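Local coordinates for predicted flavin-nucleotide-binding protein from COG3576 family structurally related to pyridoxine 5'-phosphate oxidase (Lactobacillus delbrueckii subsp. bulgaricus, PDB 2HTD) that probably binds a flavin nucleotide, as in the structurally related pyridoxamine 5'-phosphate oxidases, and may act as an oxidoreductase, at residues L43-A48 against R84-A89; L104-V109 against N134-F139. All coordinates share one frame; numbering follows the deposited sequence.

Contact 1: L43-A48 against R84-A89; sequences LATVDA and RGSKVA
Two neighbouring antiparallel strands of the split-barrel-like sheet of the pyridoxamine 5'-phosphate oxidase family, 41-46 and 88-94, meet where the chain leaves helix 77-83. Ala-44 and Ala-89 form a hydrogen-bonded antiparallel pair: Ala-44 N donates to Ala-89 O at 2.8 Å and Ala-89 N returns a bond to Ala-44 O at 2.9 Å. Their methyl groups lie on one face of the sheet, which packs on Val-54 and Pro-52 of the second subunit. Beside this pair, the CG1 branch of Val-88 presses against CG of Leu-43 at 3.4 Å, closer than usual for two carbons, the two side chains crossing obliquely.

On the N-terminal side of Val-88 the regular pairing gives way to a side-chain substitute. With chi1 at -172°, Ser-86 holds OG opposite its own amide and extends it across to the other strand, where Val-46 N donates to Ser-86 OG at 2.9 Å. The same hydroxyl donates to Lys-87 O at 2.6 Å, in the carbonyl plane and on a lone pair, acting as donor and acceptor at once, which would restrict its rotation. Farther out, one face of the Arg-84 guanidinium lies against the methyl of Ala-48, CB standing 3.8 Å above the plane and offset toward the rim. At the edge of that group a water accepts from Arg-84 NH1 at 3.0 Å and donates to Val-46 O, while Asn-81 supplies NH1 with a direct partner. Gly-85, with phi of 110°, ends helix 77-83 in a Schellman motif, after which the chain runs on to Ser-86. The chemistry thus passes from backbone bonds to a serine bridge and then to a water, which implies that polar linkage continues after the two main chains have diverged.

Contact 2: L104-V109 against N134-F139; sequences LATAEV and NIEEVF
Chi1 near 60° sets Thr-106 OG1 between its backbone N and carbonyl carbon and leaves CG2 beside the N, directed at Glu-136, whose CG is anti to its carbonyl carbon (chi1 -69°) with the chain extended beyond. Glu-136 belongs to a classic beta bulge in the antiparallel pairing of strands 99-110 and 129-139, in which it and Glu-137 both face Leu-104. The evidence is the fork at Leu-104 O, which accepts from Glu-136 N at 2.8 Å in the carbonyl plane and from Glu-137 N at 3.3 Å, with that donor tilted from the plane; Leu-104 N completes the pair by donating to Glu-137 O. Past the bulge the register has shifted by one, with Ala-105 opposite Ile-135 as a non-hydrogen-bonded pair and Thr-106 joined to Asn-134 by two backbone bonds. The straighter of these runs from Asn-134 N to Thr-106 O, 2.8 Å and 172° at the hydrogen.

The Glu-136 and Thr-106 side chains cross at about a right angle, bringing OE2 of Glu-136 to 3.0 Å from CG2 of Thr-106, while OE1 comes within 3.8 Å of Leu-104 CD2. Replacing Glu-136 by an alanine would probably leave the Thr-106 methyl and the end of Leu-104 without this neighbour, and Lys-87 without a weak, long ion-pair partner. Toward the C-terminal end of strand 129-139, Leu-104 CB meets CE1 of Phe-139, whose ring also turns its edge to Leu-104 N; Arg-102 makes a cation-pi contact with the same ring. Where Thr-106 and Asn-134 cross nearly perpendicularly, one water sits 3.0 Å from Thr-106 OG1 and accepts a hydrogen bond from Asn-134 ND2, also at 3.0 Å.

Contacts 1 and 2 belong to one antiparallel sheet, with centres about 11 Å apart, and strands 88-94 and 99-110, consecutive in the chain and adjacent in the sheet, connect them. Val-88 O lies 2.8 Å from Ala-105 N, a probable hydrogen bond, so the second segment of contact 1 borders the first segment of contact 2. At the same boundary Lys-87 CB packs 3.5 Å from Ala-105 O. A long, weak salt bridge, Lys-87 NZ to Glu-136 OE1 at 3.5 Å, reaches past strand 99-110 to segment 134-139, while the same NZ hydrogen-bonds to OD1 of Asn-51 of the second subunit. Both contacts also pack on Pro-52 of that subunit, tying them to the dimer interface.

Contact 1: L43-A48 against R84-A89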
loop_
_atom_site.group_PDB
_atom_site.type_symbol
_atom_site.label_atom_id
_atom_site.label_comp_id
_atom_site.label_asym_id
_atom_site.label_seq_id
_atom_site.Cartn_x
_atom_site.Cartn_y
_atom_site.Cartn_z
ATOM N N LEU B 43 -1.260 3.951 -2.362
ATOM C CA LEU B 43 -2.627 3.562 -2.649
ATOM C C LEU B 43 -2.697 2.084 -2.983
ATOM O O LEU B 43 -1.847 1.567 -3.685
ATOM C CB LEU B 43 -3.138 4.400 -3.823
ATOM C CG LEU B 43 -4.433 4.240 -4.578
ATOM C CD1 LEU B 43 -4.668 5.543 -5.323
ATOM C CD2 LEU B 43 -4.380 3.089 -5.565
ATOM N N ALA B 44 -3.763 1.437 -2.524
ATOM C CA ALA B 44 -3.973 0.017 -2.725
ATOM C C ALA B 44 -5.354 -0.204 -3.287
ATOM O O ALA B 44 -6.305 0.494 -2.900
ATOM C CB ALA B 44 -3.808 -0.762 -1.411
ATOM N N THR B 45 -5.440 -1.154 -4.215
ATOM C CA THR B 45 -6.673 -1.566 -4.884
ATOM C C THR B 45 -6.696 -3.082 -4.934
ATOM O O THR B 45 -5.734 -3.751 -4.555
ATOM C CB THR B 45 -6.769 -0.998 -6.329
ATOM O OG1 THR B 45 -5.734 -1.551 -7.151
ATOM C CG2 THR B 45 -6.718 0.533 -6.334
ATOM N N VAL B 46 -7.806 -3.623 -5.429
ATOM C CA VAL B 46 -8.031 -5.060 -5.464
ATOM C C VAL B 46 -8.273 -5.466 -6.896
ATOM O O VAL B 46 -9.095 -4.869 -7.608
ATOM C CB VAL B 46 -9.259 -5.399 -4.645
ATOM C CG1 VAL B 46 -9.471 -6.865 -4.597
ATOM C CG2 VAL B 46 -9.161 -4.830 -3.237
ATOM N N ASP B 47 -7.553 -6.488 -7.330
ATOM C CA ASP B 47 -7.620 -6.944 -8.704
ATOM C C ASP B 47 -8.745 -7.912 -8.918
ATOM O O ASP B 47 -9.574 -8.181 -8.028
ATOM C CB ASP B 47 -6.261 -7.492 -9.193
ATOM C CG ASP B 47 -5.887 -8.833 -8.588
ATOM O OD1 ASP B 47 -6.770 -9.611 -8.161
ATOM O OD2 ASP B 47 -4.658 -9.108 -8.567
ATOM N N ALA B 48 -8.825 -8.417 -10.144
ATOM C CA ALA B 48 -9.950 -9.221 -10.536
ATOM C C ALA B 48 -10.038 -10.575 -9.810
ATOM O O ALA B 48 -11.099 -11.190 -9.780
ATOM C CB ALA B 48 -9.918 -9.437 -12.051
ATOM N N ARG B 84 -13.126 -1.280 -12.513
ATOM C CA ARG B 84 -13.862 -2.530 -12.327
ATOM C C ARG B 84 -14.625 -2.567 -10.998
ATOM O O ARG B 84 -15.305 -3.548 -10.706
ATOM C CB ARG B 84 -12.874 -3.695 -12.383
ATOM C CG ARG B 84 -13.457 -5.065 -12.484
ATOM C CD ARG B 84 -12.357 -6.113 -12.383
ATOM N NE ARG B 84 -11.370 -5.999 -13.466
ATOM C CZ ARG B 84 -10.081 -5.673 -13.316
ATOM N NH1 ARG B 84 -9.551 -5.423 -12.118
ATOM N NH2 ARG B 84 -9.296 -5.611 -14.391
ATOM N N GLY B 85 -14.516 -1.512 -10.207
ATOM C CA GLY B 85 -15.302 -1.363 -8.977
ATOM C C GLY B 85 -14.564 -1.459 -7.664
ATOM O O GLY B 85 -15.185 -1.382 -6.582
ATOM N N SER B 86 -13.249 -1.612 -7.724
ATOM C CA SER B 86 -12.483 -1.702 -6.483
ATOM C C SER B 86 -12.669 -0.493 -5.574
ATOM O O SER B 86 -12.643 0.656 -6.032
ATOM C CB SER B 86 -10.989 -1.815 -6.756
ATOM O OG SER B 86 -10.290 -2.091 -5.567
ATOM N N LYS B 87 -12.740 -0.743 -4.265
ATOM C CA LYS B 87 -12.480 0.311 -3.295
ATOM C C LYS B 87 -10.971 0.581 -3.204
ATOM O O LYS B 87 -10.180 -0.129 -3.806
ATOM C CB LYS B 87 -13.058 -0.036 -1.909
ATOM C CG LYS B 87 -14.587 -0.061 -1.805
ATOM C CD LYS B 87 -15.010 -0.151 -0.295
ATOM C CE LYS B 87 -16.445 -0.608 -0.098
ATOM N NZ LYS B 87 -16.693 -1.238 1.268
ATOM N N VAL B 88 -10.614 1.681 -2.538
ATOM C CA VAL B 88 -9.263 2.177 -2.535
ATOM C C VAL B 88 -8.871 2.394 -1.079
ATOM O O VAL B 88 -9.639 2.967 -0.289
ATOM C CB VAL B 88 -9.091 3.509 -3.307
ATOM C CG1 VAL B 88 -7.608 3.924 -3.369
ATOM C CG2 VAL B 88 -9.681 3.391 -4.722
ATOM N N ALA B 89 -7.697 1.892 -0.726
ATOM C CA ALA B 89 -7.082 2.207 0.569
ATOM C C ALA B 89 -5.891 3.135 0.313
ATOM O O ALA B 89 -5.128 2.953 -0.647
ATOM C CB ALA B 89 -6.603 0.942 1.290
HETATM O O HOH W 1 -11.123 -5.340 -9.518
#

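Contact 2: L104-V109 against N134-F139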
loop_
_atom_site.group_PDB
_atom_site.type_symbol
_atom_site.label_atom_id
_atom_site.label_comp_id
_atom_site.label_asym_id
_atom_site.label_seq_id
_atom_site.Cartn_x
_atom_site.Cartn_y
_atom_site.Cartn_z
ATOM N N LEU B 104 -10.037 4.096 4.025
ATOM C CA LEU B 104 -10.747 3.273 3.040
ATOM C C LEU B 104 -11.706 4.244 2.358
ATOM O O LEU B 104 -12.422 4.994 3.031
ATOM C CB LEU B 104 -11.529 2.115 3.713
ATOM C CG LEU B 104 -12.313 1.192 2.786
ATOM C CD1 LEU B 104 -11.370 0.457 1.824
ATOM C CD2 LEU B 104 -13.126 0.196 3.606
ATOM N N ALA B 105 -11.713 4.219 1.022
ATOM C CA ALA B 105 -12.496 5.173 0.232
ATOM C C ALA B 105 -13.140 4.493 -0.967
ATOM O O ALA B 105 -12.683 3.448 -1.452
ATOM C CB ALA B 105 -11.612 6.307 -0.250
ATOM N N THR B 106 -14.206 5.113 -1.454
ATOM C CA THR B 106 -14.771 4.762 -2.741
ATOM C C THR B 106 -14.319 5.807 -3.746
ATOM O O THR B 106 -14.159 6.952 -3.389
ATOM C CB THR B 106 -16.313 4.711 -2.661
ATOM O OG1 THR B 106 -16.784 5.984 -2.283
ATOM C CG2 THR B 106 -16.782 3.702 -1.644
ATOM N N ALA B 107 -14.106 5.393 -4.993
ATOM C CA ALA B 107 -13.565 6.235 -6.032
ATOM C C ALA B 107 -14.656 6.750 -6.939
ATOM O O ALA B 107 -15.616 6.037 -7.231
ATOM C CB ALA B 107 -12.578 5.454 -6.870
ATOM N N GLU B 108 -14.501 7.997 -7.365
ATOM C CA GLU B 108 -15.402 8.661 -8.322
ATOM C C GLU B 108 -14.474 9.181 -9.406
ATOM O O GLU B 108 -13.667 10.079 -9.165
ATOM C CB GLU B 108 -16.164 9.776 -7.584
ATOM C CG GLU B 108 -16.797 10.905 -8.409
ATOM C CD GLU B 108 -17.274 12.101 -7.535
ATOM O OE1 GLU B 108 -18.261 11.899 -6.799
ATOM O OE2 GLU B 108 -16.689 13.229 -7.592
ATOM N N VAL B 109 -14.524 8.581 -10.590
ATOM C CA VAL B 109 -13.568 8.924 -11.625
ATOM C C VAL B 109 -14.166 9.873 -12.655
ATOM O O VAL B 109 -15.263 9.625 -13.158
ATOM C CB VAL B 109 -13.071 7.669 -12.363
ATOM C CG1 VAL B 109 -12.086 8.036 -13.466
ATOM C CG2 VAL B 109 -12.448 6.669 -11.378
ATOM N N ASN B 134 -13.897 9.303 -1.800
ATOM C CA ASN B 134 -14.839 9.580 -0.744
ATOM C C ASN B 134 -14.501 8.676 0.414
ATOM O O ASN B 134 -14.668 7.455 0.358
ATOM C CB ASN B 134 -16.283 9.323 -1.182
ATOM C CG ASN B 134 -16.614 9.920 -2.550
ATOM O OD1 ASN B 134 -16.113 10.982 -2.924
ATOM N ND2 ASN B 134 -17.445 9.214 -3.312
ATOM N N ILE B 135 -13.996 9.288 1.473
ATOM C CA ILE B 135 -13.571 8.547 2.619
ATOM C C ILE B 135 -14.757 7.894 3.301
ATOM O O ILE B 135 -15.776 8.551 3.605
ATOM C CB ILE B 135 -12.819 9.467 3.618
ATOM C CG1 ILE B 135 -11.523 9.960 2.953
ATOM C CG2 ILE B 135 -12.513 8.691 4.896
ATOM C CD1 ILE B 135 -10.753 10.984 3.741
ATOM N N GLU B 136 -14.645 6.594 3.509
ATOM C CA GLU B 136 -15.631 5.813 4.246
ATOM C C GLU B 136 -15.219 5.574 5.686
ATOM O O GLU B 136 -16.061 5.554 6.587
ATOM C CB GLU B 136 -15.811 4.441 3.595
ATOM C CG GLU B 136 -16.468 4.452 2.263
ATOM C CD GLU B 136 -16.830 3.029 1.806
ATOM O OE1 GLU B 136 -16.171 2.055 2.263
ATOM O OE2 GLU B 136 -17.796 2.893 1.028
ATOM N N GLU B 137 -13.930 5.323 5.894
ATOM C CA GLU B 137 -13.419 5.051 7.215
ATOM C C GLU B 137 -11.984 5.529 7.313
ATOM O O GLU B 137 -11.241 5.462 6.349
ATOM C CB GLU B 137 -13.453 3.538 7.467
ATOM C CG GLU B 137 -13.262 3.154 8.909
ATOM C CD GLU B 137 -14.269 3.842 9.833
ATOM O OE1 GLU B 137 -15.500 3.686 9.605
ATOM O OE2 GLU B 137 -13.809 4.568 10.746
ATOM N N VAL B 138 -11.623 5.943 8.513
ATOM C CA VAL B 138 -10.262 6.345 8.865
ATOM C C VAL B 138 -9.729 5.399 9.930
ATOM O O VAL B 138 -10.463 5.014 10.847
ATOM C CB VAL B 138 -10.209 7.786 9.428
ATOM C CG1 VAL B 138 -8.718 8.246 9.596
ATOM C CG2 VAL B 138 -10.946 8.782 8.516
ATOM N N PHE B 139 -8.439 5.078 9.809
ATOM C CA PHE B 139 -7.735 4.216 10.725
ATOM C C PHE B 139 -6.477 4.923 11.173
ATOM O O PHE B 139 -5.807 5.556 10.363
ATOM C CB PHE B 139 -7.381 2.894 10.032
ATOM C CG PHE B 139 -8.554 2.221 9.337
ATOM C CD1 PHE B 139 -9.002 2.661 8.109
ATOM C CD2 PHE B 139 -9.172 1.108 9.898
ATOM C CE1 PHE B 139 -10.069 2.037 7.433
ATOM C CE2 PHE B 139 -10.255 0.489 9.255
ATOM C CZ PHE B 139 -10.700 0.954 8.015
HETATM O O HOH W 2 -19.543 7.091 -2.711
#